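Long-range contacts in hypothetical protein (Aeropyrum pernix, PDB 2P6H), which is of unknown function and belongs to the UPF0047 (YjbQ) family, here an alpha/beta protein with three chains in its assembly: residues Val8-Arg13 / Phe116-Gly121; Leu14-Val19 / Asp60-Ile65. All blocks are in the same frame, centred on the assembly; numbering follows the deposited sequence.

Interaction 1 (Val8-Arg13 / Phe116-Gly121). With SO4 (sulfate ion), chain E.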
ATOM      1  N   VAL A   8      14.584   6.990  13.879  1.00 34.38           N
ATOM      2  CA  VAL A   8      13.513   7.920  14.186  1.00 34.61           C
ATOM      3  C   VAL A   8      13.071   7.621  15.603  1.00 35.93           C
ATOM      4  O   VAL A   8      12.538   6.554  15.904  1.00 34.83           O
ATOM      5  CB  VAL A   8      12.331   7.697  13.217  0.65 33.20           C
ATOM      6  CG1 VAL A   8      11.158   8.599  13.629  1.00 33.00           C
ATOM      7  CG2 VAL A   8      12.728   8.021  11.789  1.00 32.75           C
ATOM      8  N   LYS A   9      13.331   8.580  16.478  1.00 36.82           N
ATOM      9  CA  LYS A   9      12.978   8.467  17.874  1.00 38.61           C
ATOM     10  C   LYS A   9      11.572   8.990  18.079  1.00 37.71           C
ATOM     11  O   LYS A   9      11.288  10.168  17.907  1.00 38.12           O
ATOM     12  CB  LYS A   9      13.970   9.300  18.690  1.00 40.99           C
ATOM     13  CG  LYS A   9      13.923   8.963  20.183  1.00 44.84           C
ATOM     14  CD  LYS A   9      13.497  10.160  21.037  1.00 48.61           C
ATOM     15  CE  LYS A   9      14.037  10.088  22.470  1.00 50.44           C
ATOM     16  NZ  LYS A   9      12.927   9.949  23.410  1.00 52.58           N
ATOM     17  N   THR A  10      10.641   8.105  18.428  1.00 36.47           N
ATOM     18  CA  THR A  10       9.282   8.551  18.641  1.00 35.42           C
ATOM     19  C   THR A  10       9.071   8.840  20.130  1.00 36.38           C
ATOM     20  O   THR A  10       9.743   8.294  20.996  1.00 35.56           O
ATOM     21  CB  THR A  10       8.312   7.464  18.112  1.00 33.62           C
ATOM     22  OG1 THR A  10       8.353   6.337  18.989  1.00 30.28           O
ATOM     23  CG2 THR A  10       8.741   7.016  16.712  1.00 31.55           C
ATOM     24  N   GLU A  11       8.138   9.740  20.423  1.00 37.90           N
ATOM     25  CA  GLU A  11       7.928  10.204  21.789  1.00 40.04           C
ATOM     26  C   GLU A  11       6.643   9.758  22.475  1.00 40.24           C
ATOM     27  O   GLU A  11       6.569   9.750  23.705  1.00 39.22           O
ATOM     28  CB  GLU A  11       8.020  11.729  21.791  1.00 43.48           C
ATOM     29  CG  GLU A  11       9.177  12.228  20.938  1.00 49.69           C
ATOM     30  CD  GLU A  11       8.822  13.435  20.085  1.00 53.57           C
ATOM     31  OE1 GLU A  11       8.001  14.273  20.520  1.00 55.04           O
ATOM     32  OE2 GLU A  11       9.377  13.544  18.969  1.00 54.83           O
ATOM     33  N   ARG A  12       5.634   9.388  21.687  1.00 39.09           N
ATOM     34  CA  ARG A  12       4.305   8.995  22.161  1.00 38.26           C
ATOM     35  C   ARG A  12       3.889   7.605  21.656  1.00 36.32           C
ATOM     36  O   ARG A  12       4.426   7.078  20.690  1.00 35.07           O
ATOM     37  CB  ARG A  12       3.297  10.041  21.685  1.00 41.91           C
ATOM     38  CG  ARG A  12       3.120  11.178  22.691  1.00 47.53           C
ATOM     39  CD  ARG A  12       1.893  10.976  23.588  1.00 51.73           C
ATOM     40  NE  ARG A  12       1.640   9.550  23.814  1.00 55.07           N
ATOM     41  CZ  ARG A  12       1.293   9.175  25.059  1.00 56.27           C
ATOM     42  NH1 ARG A  12       1.138  10.080  26.010  1.00 57.34           N
ATOM     43  NH2 ARG A  12       1.188   7.875  25.348  1.00 56.96           N
ATOM     44  N   ARG A  13       2.860   7.017  22.261  1.00 33.06           N
ATOM     45  CA  ARG A  13       2.346   5.747  21.782  1.00 32.79           C
ATOM     46  C   ARG A  13       1.966   5.860  20.315  1.00 30.77           C
ATOM     47  O   ARG A  13       2.367   5.066  19.475  1.00 29.68           O
ATOM     48  CB  ARG A  13       1.126   5.350  22.620  1.00 34.83           C
ATOM     49  CG  ARG A  13       0.666   3.920  22.324  1.00 38.37           C
ATOM     50  CD  ARG A  13      -0.623   3.544  23.064  1.00 41.11           C
ATOM     51  NE  ARG A  13      -0.755   2.083  23.128  1.00 45.10           N
ATOM     52  CZ  ARG A  13      -1.815   1.571  23.785  1.00 45.99           C
ATOM     53  NH1 ARG A  13      -2.743   2.368  24.285  1.00 44.74           N
ATOM     54  NH2 ARG A  13      -1.885   0.251  23.995  1.00 46.75           N
ATOM     55  N   PHE A 116       6.340   9.065   9.011  1.00 22.17           N
ATOM     56  CA  PHE A 116       6.562   7.869   9.807  1.00 23.21           C
ATOM     57  C   PHE A 116       5.355   7.827  10.739  1.00 22.80           C
ATOM     58  O   PHE A 116       5.038   8.818  11.404  1.00 23.71           O
ATOM     59  CB  PHE A 116       7.832   7.981  10.653  1.00 22.92           C
ATOM     60  CG  PHE A 116       8.161   6.717  11.399  1.00 23.31           C
ATOM     61  CD1 PHE A 116       7.566   6.447  12.625  1.00 20.67           C
ATOM     62  CD2 PHE A 116       9.047   5.784  10.863  1.00 22.22           C
ATOM     63  CE1 PHE A 116       7.844   5.267  13.311  1.00 21.94           C
ATOM     64  CE2 PHE A 116       9.336   4.596  11.542  1.00 23.11           C
ATOM     65  CZ  PHE A 116       8.733   4.338  12.768  1.00 22.12           C
ATOM     66  N   VAL A 117       4.678   6.688  10.777  1.00 21.75           N
ATOM     67  CA  VAL A 117       3.520   6.545  11.638  1.00 21.17           C
ATOM     68  C   VAL A 117       3.803   5.574  12.763  1.00 20.76           C
ATOM     69  O   VAL A 117       3.828   4.363  12.585  1.00 20.37           O
ATOM     70  CB  VAL A 117       2.390   5.981  10.804  1.00 20.36           C
ATOM     71  CG1 VAL A 117       1.118   5.884  11.643  1.00 20.49           C
ATOM     72  CG2 VAL A 117       2.134   6.874   9.604  1.00 22.06           C
ATOM     73  N   GLU A 118       4.060   6.113  13.954  1.00 22.28           N
ATOM     74  CA  GLU A 118       4.349   5.303  15.145  1.00 22.77           C
ATOM     75  C   GLU A 118       3.037   4.927  15.838  1.00 23.90           C
ATOM     76  O   GLU A 118       2.185   5.789  16.079  1.00 22.64           O
ATOM     77  CB  GLU A 118       5.232   6.101  16.119  1.00 24.56           C
ATOM     78  CG  GLU A 118       5.490   5.437  17.470  1.00 27.12           C
ATOM     79  CD  GLU A 118       6.219   4.110  17.342  1.00 27.27           C
ATOM     80  OE1 GLU A 118       5.558   3.090  17.042  1.00 28.60           O
ATOM     81  OE2 GLU A 118       7.452   4.084  17.532  1.00 28.46           O
ATOM     82  N   MET A 119       2.866   3.646  16.153  1.00 21.31           N
ATOM     83  CA  MET A 119       1.648   3.207  16.819  1.00 23.73           C
ATOM     84  C   MET A 119       1.940   2.456  18.117  1.00 23.93           C
ATOM     85  O   MET A 119       1.018   2.046  18.830  1.00 23.76           O
ATOM     86  CB  MET A 119       0.803   2.361  15.858  1.00 22.70           C
ATOM     87  CG  MET A 119       0.265   3.204  14.701  1.00 23.68           C
ATOM     88  SD  MET A 119      -0.544   2.306  13.381  1.00 23.55           S
ATOM     89  CE  MET A 119       0.858   1.886  12.348  1.00 23.79           C
ATOM     90  N   ASP A 120       3.225   2.297  18.426  1.00 24.02           N
ATOM     91  CA  ASP A 120       3.636   1.609  19.661  1.00 25.55           C
ATOM     92  C   ASP A 120       4.861   2.290  20.271  1.00 25.52           C
ATOM     93  O   ASP A 120       5.814   1.652  20.700  1.00 25.92           O
ATOM     94  CB  ASP A 120       3.947   0.124  19.350  1.00 24.70           C
ATOM     95  CG  ASP A 120       4.074  -0.715  20.640  1.00 28.67           C
ATOM     96  OD1 ASP A 120       3.429  -0.352  21.625  1.00 28.49           O
ATOM     97  OD2 ASP A 120       4.808  -1.698  20.636  1.00 28.43           O
ATOM     98  N   GLY A 121       4.837   3.618  20.318  1.00 25.89           N
ATOM     99  CA  GLY A 121       5.942   4.351  20.905  1.00 27.61           C
ATOM    100  C   GLY A 121       5.783   4.479  22.412  1.00 29.78           C
ATOM    101  O   GLY A 121       4.805   3.990  22.966  1.00 30.10           O
TER
HETATM  102  S   SO4 E 506      15.507  12.088  15.917  1.00 86.01           S
HETATM  103  O1  SO4 E 506      16.264  12.835  14.968  1.00 86.13           O
HETATM  104  O2  SO4 E 506      14.880  12.764  16.998  1.00 86.09           O
HETATM  105  O3  SO4 E 506      16.437  11.009  16.533  1.00 86.34           O
HETATM  106  O4  SO4 E 506      14.465  11.310  15.275  1.00 86.25           O
HETATM  107  O   HOH W   1       1.043  -0.051  22.617  1.00 34.12           O
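The chain leaving strand 2-9 converges on the end of strand 113-118, the CA atoms closing from 8.2 Å between Val8 and Phe116 to 4.0 Å between Arg13 and Gly121. At the tight end Gly121 N gives Arg13 O an almost straight hydrogen bond of 3.0 Å (171° at the hydrogen), met on a lone pair in the carbonyl plane. Two CA-H...O contacts flank it: Gly121 CA lies 3.1 Å from Arg12 O, and Arg13 CA reaches Gly121 O. Gly121, which has no side chain, also brings its CA to 3.7 Å from Thr10 OG1.

At the wide end, Val8 sets CG1 over one face of the Phe116 ring, offset toward its rim, 4.2 Å from CG. Thr10 and Glu118 meet roughly perpendicular to one another. With OG1 in the crowded position between its backbone N and carbonyl carbon (chi1 71°), Thr10 comes within 2.8 Å of Glu118 OE2; the hydroxyl also bonds to the backbone of Arg123, and OE2 has its salt bridge with Arg125. A bend at chi2 of Glu118 (61°) turns its other oxygen, OE1, back toward the following residues, where Asp120 N meets Glu118 OE1 from above the carboxylate plane at 2.8 Å and Met119 N adds a weak bond. A water links Arg13 NE to Asp120 OD1, while OD2 of this aspartate is held by Asn83 and Arg123.

Glu118 is thus a buried carboxylate with both oxygens occupied, and the neighbouring Arg125 would be expected to favour its charged form.

Interaction 2 (Leu14-Val19 / Asp60-Ile65). With SO4 (sulfate ion), chain D.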
ATOM      1  N   LEU A  14       1.161   6.867  19.995  1.00 29.56           N
ATOM      2  CA  LEU A  14       0.750   7.101  18.584  1.00 29.23           C
ATOM      3  C   LEU A  14       1.297   8.445  18.206  1.00 29.55           C
ATOM      4  O   LEU A  14       1.108   9.440  18.894  1.00 27.27           O
ATOM      5  CB  LEU A  14      -0.817   7.049  18.281  1.00 31.79           C
ATOM      6  CG  LEU A  14      -1.402   5.646  18.457  1.00 34.17           C
ATOM      7  CD1 LEU A  14      -1.660   5.298  19.925  1.00 36.42           C
ATOM      8  CD2 LEU A  14      -2.737   5.463  17.736  1.00 37.68           C
ATOM      9  N   GLN A  15       1.997   8.491  17.081  1.00 27.77           N
ATOM     10  CA  GLN A  15       2.562   9.749  16.642  1.00 28.66           C
ATOM     11  C   GLN A  15       2.949   9.685  15.176  1.00 27.44           C
ATOM     12  O   GLN A  15       3.432   8.666  14.692  1.00 27.04           O
ATOM     13  CB  GLN A  15       3.774  10.083  17.528  1.00 30.11           C
ATOM     14  CG  GLN A  15       4.716  11.163  17.004  1.00 33.06           C
ATOM     15  CD  GLN A  15       5.885  11.443  17.946  1.00 33.86           C
ATOM     16  OE1 GLN A  15       6.428  10.532  18.569  1.00 34.34           O
ATOM     17  NE2 GLN A  15       6.289  12.707  18.030  1.00 36.62           N
ATOM     18  N   VAL A  16       2.697  10.775  14.466  1.00 27.28           N
ATOM     19  CA  VAL A  16       3.044  10.861  13.055  1.00 26.67           C
ATOM     20  C   VAL A  16       4.194  11.849  12.944  1.00 28.40           C
ATOM     21  O   VAL A  16       4.111  12.954  13.491  1.00 29.94           O
ATOM     22  CB  VAL A  16       1.858  11.365  12.217  1.00 25.82           C
ATOM     23  CG1 VAL A  16       2.295  11.572  10.776  1.00 27.01           C
ATOM     24  CG2 VAL A  16       0.701  10.383  12.295  1.00 26.64           C
ATOM     25  N   LEU A  17       5.259  11.442  12.253  1.00 28.19           N
ATOM     26  CA  LEU A  17       6.439  12.287  12.090  1.00 29.00           C
ATOM     27  C   LEU A  17       6.788  12.466  10.616  1.00 28.13           C
ATOM     28  O   LEU A  17       6.742  11.510   9.854  1.00 25.75           O
ATOM     29  CB  LEU A  17       7.661  11.664  12.779  1.00 31.46           C
ATOM     30  CG  LEU A  17       7.532  11.314  14.261  1.00 34.45           C
ATOM     31  CD1 LEU A  17       8.850  10.797  14.803  1.00 36.26           C
ATOM     32  CD2 LEU A  17       7.120  12.556  15.014  1.00 36.49           C
ATOM     33  N   ASP A  18       7.135  13.695  10.233  1.00 27.60           N
ATOM     34  CA  ASP A  18       7.558  14.021   8.867  1.00 27.84           C
ATOM     35  C   ASP A  18       9.067  13.757   8.761  1.00 28.57           C
ATOM     36  O   ASP A  18       9.884  14.496   9.331  1.00 28.58           O
ATOM     37  CB  ASP A  18       7.296  15.497   8.564  1.00 29.26           C
ATOM     38  CG  ASP A  18       7.694  15.891   7.145  1.00 29.56           C
ATOM     39  OD1 ASP A  18       8.341  15.091   6.428  1.00 28.93           O
ATOM     40  OD2 ASP A  18       7.356  17.024   6.741  1.00 31.62           O
ATOM     41  N   VAL A  19       9.439  12.711   8.030  1.00 27.77           N
ATOM     42  CA  VAL A  19      10.864  12.361   7.880  1.00 26.61           C
ATOM     43  C   VAL A  19      11.375  12.635   6.458  1.00 26.00           C
ATOM     44  O   VAL A  19      12.416  12.147   6.037  1.00 25.68           O
ATOM     45  CB  VAL A  19      11.098  10.877   8.257  1.00 28.12           C
ATOM     46  CG1 VAL A  19      10.699  10.640   9.713  1.00 26.84           C
ATOM     47  CG2 VAL A  19      10.275   9.974   7.358  1.00 24.61           C
ATOM     48  N   ASP A  60      -5.159  14.381  13.449  1.00 23.67           N
ATOM     49  CA  ASP A  60      -6.338  13.661  12.972  1.00 23.82           C
ATOM     50  C   ASP A  60      -5.995  12.225  12.555  1.00 22.63           C
ATOM     51  O   ASP A  60      -6.755  11.300  12.724  1.00 21.75           O
ATOM     52  CB  ASP A  60      -6.938  14.379  11.758  1.00 22.81           C
ATOM     53  CG  ASP A  60      -7.630  15.691  12.151  1.00 24.00           C
ATOM     54  OD1 ASP A  60      -8.030  15.824  13.306  1.00 23.45           O
ATOM     55  OD2 ASP A  60      -7.784  16.529  11.271  1.00 22.80           O
ATOM     56  N   ILE A  61      -4.795  12.095  11.931  1.00 21.33           N
ATOM     57  CA  ILE A  61      -4.398  10.768  11.509  1.00 22.10           C
ATOM     58  C   ILE A  61      -4.272   9.817  12.693  1.00 21.94           C
ATOM     59  O   ILE A  61      -4.691   8.667  12.659  1.00 22.64           O
ATOM     60  CB  ILE A  61      -3.075  10.927  10.788  1.00 22.39           C
ATOM     61  CG1 ILE A  61      -3.352  11.601   9.429  1.00 21.16           C
ATOM     62  CG2 ILE A  61      -2.467   9.519  10.570  1.00 20.40           C
ATOM     63  CD1 ILE A  61      -2.155  11.815   8.497  1.00 22.36           C
ATOM     64  N   VAL A  62      -3.680  10.323  13.785  1.00 22.11           N
ATOM     65  CA  VAL A  62      -3.592   9.481  14.954  1.00 23.33           C
ATOM     66  C   VAL A  62      -4.963   9.127  15.507  1.00 24.28           C
ATOM     67  O   VAL A  62      -5.240   7.992  15.874  1.00 25.19           O
ATOM     68  CB  VAL A  62      -2.872  10.296  15.982  1.00 24.13           C
ATOM     69  CG1 VAL A  62      -3.137   9.728  17.375  1.00 25.29           C
ATOM     70  CG2 VAL A  62      -1.379  10.271  15.711  1.00 23.22           C
ATOM     71  N   GLU A  63      -5.861  10.121  15.581  1.00 24.47           N
ATOM     72  CA  GLU A  63      -7.196   9.831  16.081  1.00 25.67           C
ATOM     73  C   GLU A  63      -7.954   8.862  15.164  1.00 25.76           C
ATOM     74  O   GLU A  63      -8.697   8.003  15.624  1.00 24.98           O
ATOM     75  CB  GLU A  63      -7.970  11.138  16.230  1.00 28.68           C
ATOM     76  CG  GLU A  63      -9.418  10.918  16.682  1.00 34.05           C
ATOM     77  CD  GLU A  63      -9.483  10.328  18.083  1.00 37.15           C
ATOM     78  OE1 GLU A  63      -8.490  10.417  18.825  1.00 35.18           O
ATOM     79  OE2 GLU A  63     -10.535   9.800  18.433  1.00 40.94           O
ATOM     80  N   PHE A  64      -7.760   9.011  13.859  1.00 24.01           N
ATOM     81  CA  PHE A  64      -8.400   8.137  12.876  1.00 23.77           C
ATOM     82  C   PHE A  64      -7.959   6.699  13.127  1.00 24.48           C
ATOM     83  O   PHE A  64      -8.741   5.768  13.161  1.00 23.89           O
ATOM     84  CB  PHE A  64      -7.984   8.613  11.469  1.00 22.61           C
ATOM     85  CG  PHE A  64      -8.450   7.697  10.348  1.00 25.52           C
ATOM     86  CD1 PHE A  64      -9.805   7.496  10.117  1.00 24.86           C
ATOM     87  CD2 PHE A  64      -7.509   7.130   9.500  1.00 25.78           C
ATOM     88  CE1 PHE A  64     -10.213   6.717   9.033  1.00 26.20           C
ATOM     89  CE2 PHE A  64      -7.924   6.352   8.417  1.00 26.41           C
ATOM     90  CZ  PHE A  64      -9.276   6.145   8.180  1.00 26.65           C
ATOM     91  N   ILE A  65      -6.627   6.557  13.307  1.00 24.61           N
ATOM     92  CA  ILE A  65      -6.045   5.251  13.576  1.00 24.93           C
ATOM     93  C   ILE A  65      -6.564   4.678  14.908  1.00 26.64           C
ATOM     94  O   ILE A  65      -6.925   3.524  15.024  1.00 26.13           O
ATOM     95  CB  ILE A  65      -4.502   5.396  13.559  1.00 23.99           C
ATOM     96  CG1 ILE A  65      -3.990   5.527  12.117  1.00 24.84           C
ATOM     97  CG2 ILE A  65      -3.844   4.147  14.172  1.00 25.82           C
ATOM     98  CD1 ILE A  65      -2.580   6.115  12.053  1.00 25.86           C
TER
HETATM   99  S   SO4 D 502      -1.668   7.937  22.975  1.00 68.24           S
HETATM  100  O1  SO4 D 502      -2.385   9.232  22.817  1.00 67.17           O
HETATM  101  O2  SO4 D 502      -0.381   8.001  22.191  1.00 66.34           O
HETATM  102  O3  SO4 D 502      -1.364   7.709  24.435  1.00 67.27           O
HETATM  103  O4  SO4 D 502      -2.519   6.825  22.487  1.00 66.33           O
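Leu14 turns CG anti to its carbonyl carbon (chi1 -67°), and Val16, with CG1 anti to the backbone N, places CG2 beside that nitrogen; both CB atoms, Leu14 just before strand 15-18 and Val16 within it, point toward helix 55-69. Val62 answers with its two methyls spread: CG1, anti to the backbone N (chi1 160°), touches Leu14 CB at 3.7 Å, while CG2 comes to 4.0 Å from Val16 CG2. Val62 therefore straddles the space between Leu14 and Val16, facing the backbone of Gln15. One turn further on, the branch methyl CG2 of Ile65 meets Leu14 CD2 at 4.0 Å, the two side chains running alongside in opposing senses. Val16 CG2 also touches Ile61 CG2, 3.7 Å away, these side chains roughly perpendicular. At the polar margin a sulfate ion, probably from the crystallisation liquor, accepts a bond from Leu14 N to O2 (2.9 Å) and is also held by Arg66. On the helix, Ile61 and Phe64 pack on Leu88 of the second subunit. The arrangement is alpha/beta packing: helix segment 60-65 lies on strand 15-18, outermost within this chain in the antiparallel sheet with 113-118 and 46-51, their axes 8.1 Å apart at closest and directions at 142°.

Overall arrangement
The two contacts lie about 9 Å apart between centres and are joined through the sheet, where strand 15-18 of interaction 2 lies next to strand 113-118, which carries part of interaction 1. Two probable hydrogen bonds pair these strands, Phe116 N to Leu17 O at 2.6 Å and Glu118 N to Gln15 O at 2.7 Å. Residues 14-19 and 60-65 both fall between the two segments of interaction 1. Alternate residues of 15-18 serve different neighbours: Val16 faces the helix, whereas Leu17 CD1 packs on Val8 CG1 at 3.4 Å and Gln15 OE1 holds Glu11 N. No active site is established; the sulfates at Lys9, Arg12 and Leu14 probably came from the crystallisation liquor.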